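PDB 3QYH: Co-type Nitrile Hydratase beta subunit, which forms, with its alpha partner, a cobalt-dependent enzyme that probably hydrates nitriles to the corresponding amides. Local coordinates for residues Val137-Lys142 with Asp214-Ala219; Pro151-Gly156 with Ile207-Trp212. One frame throughout, in Å; residues are numbered along the deposited sequence. Where two conformers were deposited one is given.

Contact 1: residues Val137-Lys142 with Asp214-Ala219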
# COMPACT_ATOMS: atom_id res chain seq x y z
N VAL B 137 1.04 -22.63 -11.46
CA VAL B 137 0.87 -22.94 -10.05
C VAL B 137 -0.59 -22.79 -9.64
O VAL B 137 -1.34 -22.05 -10.26
CB VAL B 137 1.74 -22.04 -9.14
CG1 VAL B 137 3.25 -22.33 -9.32
CG2 VAL B 137 1.44 -20.57 -9.39
N ARG B 138 -0.99 -23.52 -8.61
CA ARG B 138 -2.31 -23.33 -8.02
C ARG B 138 -2.16 -22.82 -6.60
O ARG B 138 -1.31 -23.29 -5.85
CB ARG B 138 -3.13 -24.64 -8.05
CG ARG B 138 -4.61 -24.44 -7.70
CD ARG B 138 -5.35 -25.78 -7.57
NE ARG B 138 -5.31 -26.55 -8.81
CZ ARG B 138 -6.19 -26.43 -9.80
NH1 ARG B 138 -7.18 -25.55 -9.71
NH2 ARG B 138 -6.07 -27.18 -10.89
N VAL B 139 -2.98 -21.85 -6.23
CA VAL B 139 -2.97 -21.31 -4.88
C VAL B 139 -3.68 -22.29 -3.96
O VAL B 139 -4.80 -22.71 -4.26
CB VAL B 139 -3.68 -19.95 -4.80
CG1 VAL B 139 -3.66 -19.41 -3.36
CG2 VAL B 139 -3.00 -18.97 -5.78
N LEU B 140 -3.04 -22.66 -2.86
CA LEU B 140 -3.62 -23.61 -1.93
C LEU B 140 -4.90 -23.06 -1.30
O LEU B 140 -5.01 -21.87 -1.00
CB LEU B 140 -2.62 -24.01 -0.85
CG LEU B 140 -1.36 -24.73 -1.34
CD1 LEU B 140 -0.41 -25.00 -0.18
CD2 LEU B 140 -1.73 -26.03 -2.04
N ASN B 141 -5.88 -23.94 -1.11
CA ASN B 141 -7.07 -23.54 -0.39
C ASN B 141 -6.80 -23.62 1.10
O ASN B 141 -6.86 -24.69 1.70
CB ASN B 141 -8.25 -24.44 -0.76
CG ASN B 141 -9.55 -23.98 -0.13
OD1 ASN B 141 -9.68 -22.82 0.26
ND2 ASN B 141 -10.52 -24.88 -0.03
N LYS B 142 -6.47 -22.47 1.69
CA LYS B 142 -6.24 -22.43 3.13
C LYS B 142 -7.13 -21.38 3.72
O LYS B 142 -7.50 -20.42 3.06
CB LYS B 142 -4.77 -22.14 3.45
CG LYS B 142 -3.82 -22.88 2.52
CD LYS B 142 -2.45 -23.04 3.11
CE LYS B 142 -2.44 -24.21 4.09
NZ LYS B 142 -1.05 -24.50 4.57
N ASP B 214 5.20 -21.11 -0.14
CA ASP B 214 4.36 -22.16 0.42
C ASP B 214 2.85 -21.86 0.39
O ASP B 214 2.08 -22.61 0.98
CB ASP B 214 4.83 -22.62 1.81
CG ASP B 214 4.62 -21.57 2.89
OD1 ASP B 214 4.02 -20.51 2.62
OD2 ASP B 214 5.06 -21.81 4.03
N TYR B 215 2.44 -20.80 -0.30
CA TYR B 215 1.03 -20.56 -0.59
C TYR B 215 0.64 -21.38 -1.81
O TYR B 215 -0.54 -21.47 -2.17
CB TYR B 215 0.78 -19.09 -0.94
CG TYR B 215 0.76 -18.08 0.19
CD1 TYR B 215 1.08 -18.44 1.50
CD2 TYR B 215 0.46 -16.75 -0.08
CE1 TYR B 215 1.06 -17.47 2.53
CE2 TYR B 215 0.44 -15.78 0.92
CZ TYR B 215 0.74 -16.14 2.22
OH TYR B 215 0.72 -15.13 3.18
N LEU B 216 1.64 -21.95 -2.48
CA LEU B 216 1.44 -22.51 -3.82
C LEU B 216 1.75 -24.00 -3.92
O LEU B 216 2.45 -24.56 -3.07
CB LEU B 216 2.30 -21.76 -4.84
CG LEU B 216 2.21 -20.24 -4.84
CD1 LEU B 216 3.27 -19.64 -5.76
CD2 LEU B 216 0.81 -19.77 -5.26
N GLU B 217 1.23 -24.64 -4.98
CA GLU B 217 1.62 -25.99 -5.36
C GLU B 217 1.66 -26.02 -6.88
O GLU B 217 1.02 -25.18 -7.51
CB GLU B 217 0.61 -27.03 -4.88
CG GLU B 217 -0.71 -26.99 -5.63
CD GLU B 217 -1.72 -28.02 -5.12
OE1 GLU B 217 -1.36 -28.90 -4.30
OE2 GLU B 217 -2.89 -27.93 -5.53
N PRO B 218 2.41 -26.98 -7.47
CA PRO B 218 2.44 -27.13 -8.92
C PRO B 218 1.04 -27.36 -9.44
O PRO B 218 0.27 -28.07 -8.79
CB PRO B 218 3.30 -28.38 -9.13
CG PRO B 218 4.13 -28.50 -7.90
CD PRO B 218 3.29 -27.94 -6.78
N ALA B 219 0.69 -26.74 -10.56
CA ALA B 219 -0.66 -26.89 -11.08
C ALA B 219 -0.89 -28.30 -11.62
O ALA B 219 0.04 -28.95 -12.10
CB ALA B 219 -0.96 -25.85 -12.14
OXT ALA B 219 -2.02 -28.82 -11.60

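Contact 2: residues Pro151-Gly156 with Ile207-Trp212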
# COMPACT_ATOMS: atom_id res chain seq x y z
N PRO B 151 -5.20 -13.54 -0.90
CA PRO B 151 -6.60 -13.09 -0.87
C PRO B 151 -7.55 -14.24 -1.15
O PRO B 151 -7.20 -15.18 -1.89
CB PRO B 151 -6.67 -12.07 -2.00
CG PRO B 151 -5.22 -11.58 -2.19
CD PRO B 151 -4.40 -12.84 -1.92
N ARG B 152 -8.74 -14.18 -0.57
CA ARG B 152 -9.73 -15.22 -0.77
C ARG B 152 -9.99 -15.45 -2.25
O ARG B 152 -10.13 -16.59 -2.68
CB ARG B 152 -11.04 -14.85 -0.08
CG ARG B 152 -11.56 -15.95 0.81
CD ARG B 152 -12.72 -15.52 1.72
NE ARG B 152 -13.63 -16.65 1.92
CZ ARG B 152 -14.81 -16.59 2.54
NH1 ARG B 152 -15.56 -17.69 2.66
NH2 ARG B 152 -15.25 -15.44 3.04
N TYR B 153 -10.02 -14.37 -3.04
CA TYR B 153 -10.36 -14.50 -4.46
C TYR B 153 -9.35 -15.31 -5.29
O TYR B 153 -9.65 -15.69 -6.42
CB TYR B 153 -10.63 -13.12 -5.11
CG TYR B 153 -9.40 -12.27 -5.40
CD1 TYR B 153 -8.99 -11.26 -4.51
CD2 TYR B 153 -8.65 -12.46 -6.57
CE1 TYR B 153 -7.85 -10.48 -4.77
CE2 TYR B 153 -7.53 -11.68 -6.85
CZ TYR B 153 -7.13 -10.70 -5.95
OH TYR B 153 -6.01 -9.94 -6.24
N THR B 154 -8.16 -15.57 -4.74
CA THR B 154 -7.14 -16.34 -5.45
C THR B 154 -7.12 -17.83 -5.08
O THR B 154 -6.50 -18.64 -5.77
CB THR B 154 -5.70 -15.78 -5.19
OG1 THR B 154 -5.33 -16.02 -3.84
CG2 THR B 154 -5.59 -14.28 -5.51
N ARG B 155 -7.78 -18.19 -3.98
CA ARG B 155 -7.60 -19.53 -3.43
C ARG B 155 -8.18 -20.63 -4.34
O ARG B 155 -9.29 -20.53 -4.83
CB ARG B 155 -8.13 -19.61 -1.99
CG ARG B 155 -7.36 -18.67 -1.08
CD ARG B 155 -7.83 -18.71 0.36
NE ARG B 155 -7.45 -17.47 1.04
CZ ARG B 155 -8.00 -17.06 2.17
NH1 ARG B 155 -8.94 -17.79 2.77
NH2 ARG B 155 -7.63 -15.91 2.73
N GLY B 156 -7.39 -21.67 -4.58
CA GLY B 156 -7.79 -22.72 -5.50
C GLY B 156 -7.61 -22.38 -6.96
O GLY B 156 -7.89 -23.22 -7.83
N ILE B 207 -4.77 -10.39 -13.79
CA ILE B 207 -4.61 -9.91 -12.43
C ILE B 207 -3.36 -10.54 -11.89
O ILE B 207 -3.21 -11.77 -11.94
CB ILE B 207 -5.80 -10.33 -11.53
CG1 ILE B 207 -7.11 -9.71 -12.02
CG2 ILE B 207 -5.55 -9.90 -10.09
CD1 ILE B 207 -7.73 -10.41 -13.26
N ARG B 208 -2.43 -9.71 -11.44
CA ARG B 208 -1.20 -10.20 -10.87
C ARG B 208 -1.27 -10.05 -9.36
O ARG B 208 -1.76 -9.04 -8.85
CB ARG B 208 0.01 -9.46 -11.48
CG ARG B 208 0.27 -9.92 -12.93
CD ARG B 208 1.38 -9.19 -13.66
NE ARG B 208 1.54 -9.78 -14.99
CZ ARG B 208 2.69 -9.82 -15.66
NH1 ARG B 208 3.79 -9.28 -15.15
NH2 ARG B 208 2.72 -10.41 -16.85
N VAL B 209 -0.81 -11.08 -8.66
CA VAL B 209 -0.84 -11.09 -7.19
C VAL B 209 0.49 -11.59 -6.66
O VAL B 209 1.06 -12.54 -7.20
CB VAL B 209 -1.98 -12.02 -6.68
CG1 VAL B 209 -2.18 -11.86 -5.16
CG2 VAL B 209 -3.31 -11.74 -7.42
N ASP B 210 0.98 -10.99 -5.57
CA ASP B 210 2.24 -11.45 -5.00
C ASP B 210 2.04 -12.47 -3.89
O ASP B 210 1.38 -12.20 -2.88
CB ASP B 210 3.09 -10.26 -4.53
CG ASP B 210 3.47 -9.33 -5.67
OD1 ASP B 210 3.90 -8.19 -5.40
OD2 ASP B 210 3.34 -9.76 -6.85
N LEU B 211 2.62 -13.65 -4.08
CA LEU B 211 2.28 -14.79 -3.25
C LEU B 211 3.54 -15.50 -2.78
O LEU B 211 4.50 -15.62 -3.54
CB LEU B 211 1.38 -15.75 -4.03
CG LEU B 211 0.00 -15.16 -4.35
CD1 LEU B 211 -0.70 -15.99 -5.40
CD2 LEU B 211 -0.88 -15.03 -3.08
N TRP B 212 3.52 -15.96 -1.54
CA TRP B 212 4.67 -16.64 -0.96
C TRP B 212 4.75 -18.09 -1.43
O TRP B 212 3.73 -18.70 -1.76
CB TRP B 212 4.60 -16.58 0.56
CG TRP B 212 5.11 -15.26 1.16
CD1 TRP B 212 6.29 -15.07 1.83
CD2 TRP B 212 4.45 -13.99 1.14
NE1 TRP B 212 6.40 -13.75 2.22
CE2 TRP B 212 5.28 -13.07 1.81
CE3 TRP B 212 3.24 -13.54 0.62
CZ2 TRP B 212 4.94 -11.73 1.97
CZ3 TRP B 212 2.90 -12.21 0.79
CH2 TRP B 212 3.74 -11.33 1.47

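Contact 1: residues Val137-Lys142 with Asp214-Ala219
Arg138 N donates a hydrogen bond to Glu217 O over 2.8 Å, a nearly straight bond that meets the acceptor almost along the C=O axis. The same two residues close the ring in return, Glu217 N reaching Arg138 O at 3.0 Å, and so form a hydrogen-bonded antiparallel pair. Two residues further along, just past the end of strand 137-139, Leu140 N bonds Tyr215 O at 2.9 Å with an N-H...O angle of 174°. The flanking pair Val139 and Leu216 is non-hydrogen-bonded; Val139 CG2 lies 3.9 Å from Leu216 CD2 on the sheet face that also carries contacts to Phe190 and Leu211. On the other face the side chains of Arg138 and Glu217 run side by side, pointing the same way. Glu217 CG sits between its own N and carbonyl carbon (chi1 72°), which puts CG close to Arg138 O and to Leu140 CD2. In the conformer given, one of two, Arg138 NE stays 4.3 Å from Glu217 OE2, too far for a salt bridge, and Arg138 NH1 probably bonds Gly156 O instead. Just past the strand, Leu140 CD2 lies 3.7 Å from Glu217 CD, and Leu140 CD1 lies 3.6 Å from Asp214 O. An alanine at Leu140 would probably strip the apolar cover of CD2 from the Glu217 chain and open a gap there. Elsewhere, Tyr215 OH bonds Asp172 and Arg149, tying the 3-10 segment to helix 171-174 and, through the backbone N of Arg149, to the loop before strand 158-168. This is the pairing of a first and a last strand, 136-139 with 216-218, in an antiparallel sheet, as expected of the SH3-like C-terminal domain of nitrile hydratase beta subunits.

Contact 2: residues Pro151-Gly156 with Ile207-Trp212
A buried, apolar contact of side chains joins the 3-10 turn at 152-154, in the loop between strands 136-139 and 158-168, to one face of strand 206-212. The backbones stay well separated, Thr154 CA and Val209 CA being the nearest such pair at 8.4 Å, and no hydrogen bond crosses. Val209 stands in the middle with both methyls engaged. Its CG1, anti to the backbone N (chi1 -170°), lies 4.0 Å from Pro151 CD, the proline ring and the valine branch running alongside one another in opposite senses. Its CG2 meets Thr154 CG2 tip to tip at 3.9 Å and also approaches Tyr153 OH at 3.5 Å. Tyr153 likewise reaches for Val209 tip to tip but crosses Ile207 obliquely, with Ile207 CG2 3.9 Å from Tyr153 OH. That hydroxyl is hydrogen-bonded to an acidic side chain of the other protein chain, so the polar end of the ring has a partner although methyls flank it. At the far end Pro151 CD touches Leu211 CD2 more loosely, at 4.3 Å. The turn is braced from within: Pro151 O accepts both Thr154 N and Thr154 OG1, the latter at 2.8 Å in the carbonyl plane on a lone pair. The hydroxyl is thereby held back toward Pro151, while Thr154 CG2 lies over one face of the Tyr153 ring, 3.5 Å above its plane and offset toward the rim. Ile207, Arg208 and Val209 also pair in parallel with a strand of the other chain, which carries the sheet across the interface. Pro151 and the 3-10 turn after it pack on alternate residues of strand 206-212, consistent with covering one side of the SH3-like core next to the subunit interface.

How the contacts relate
Both contacts belong to the same five-stranded antiparallel sheet, but at its two outermost strands within this chain. Contact 1 is partly buried and partly at the surface, built on backbone pairing with charged side chains on its outer part; contact 2 is wholly buried and rests on methyl, proline and tyrosine contacts alone. Strands 206-212 and 216-218 follow each other in the chain, so the two edges are linked by a short connection. The contacts also touch: Gly156 N probably bonds Val139 O, and Thr154 O packs on Val139 CB. Leu211 of contact 2 packs on Val139 and Leu216 of contact 1, so the two share one apolar core. Only contact 2 adjoins the partner protein chain.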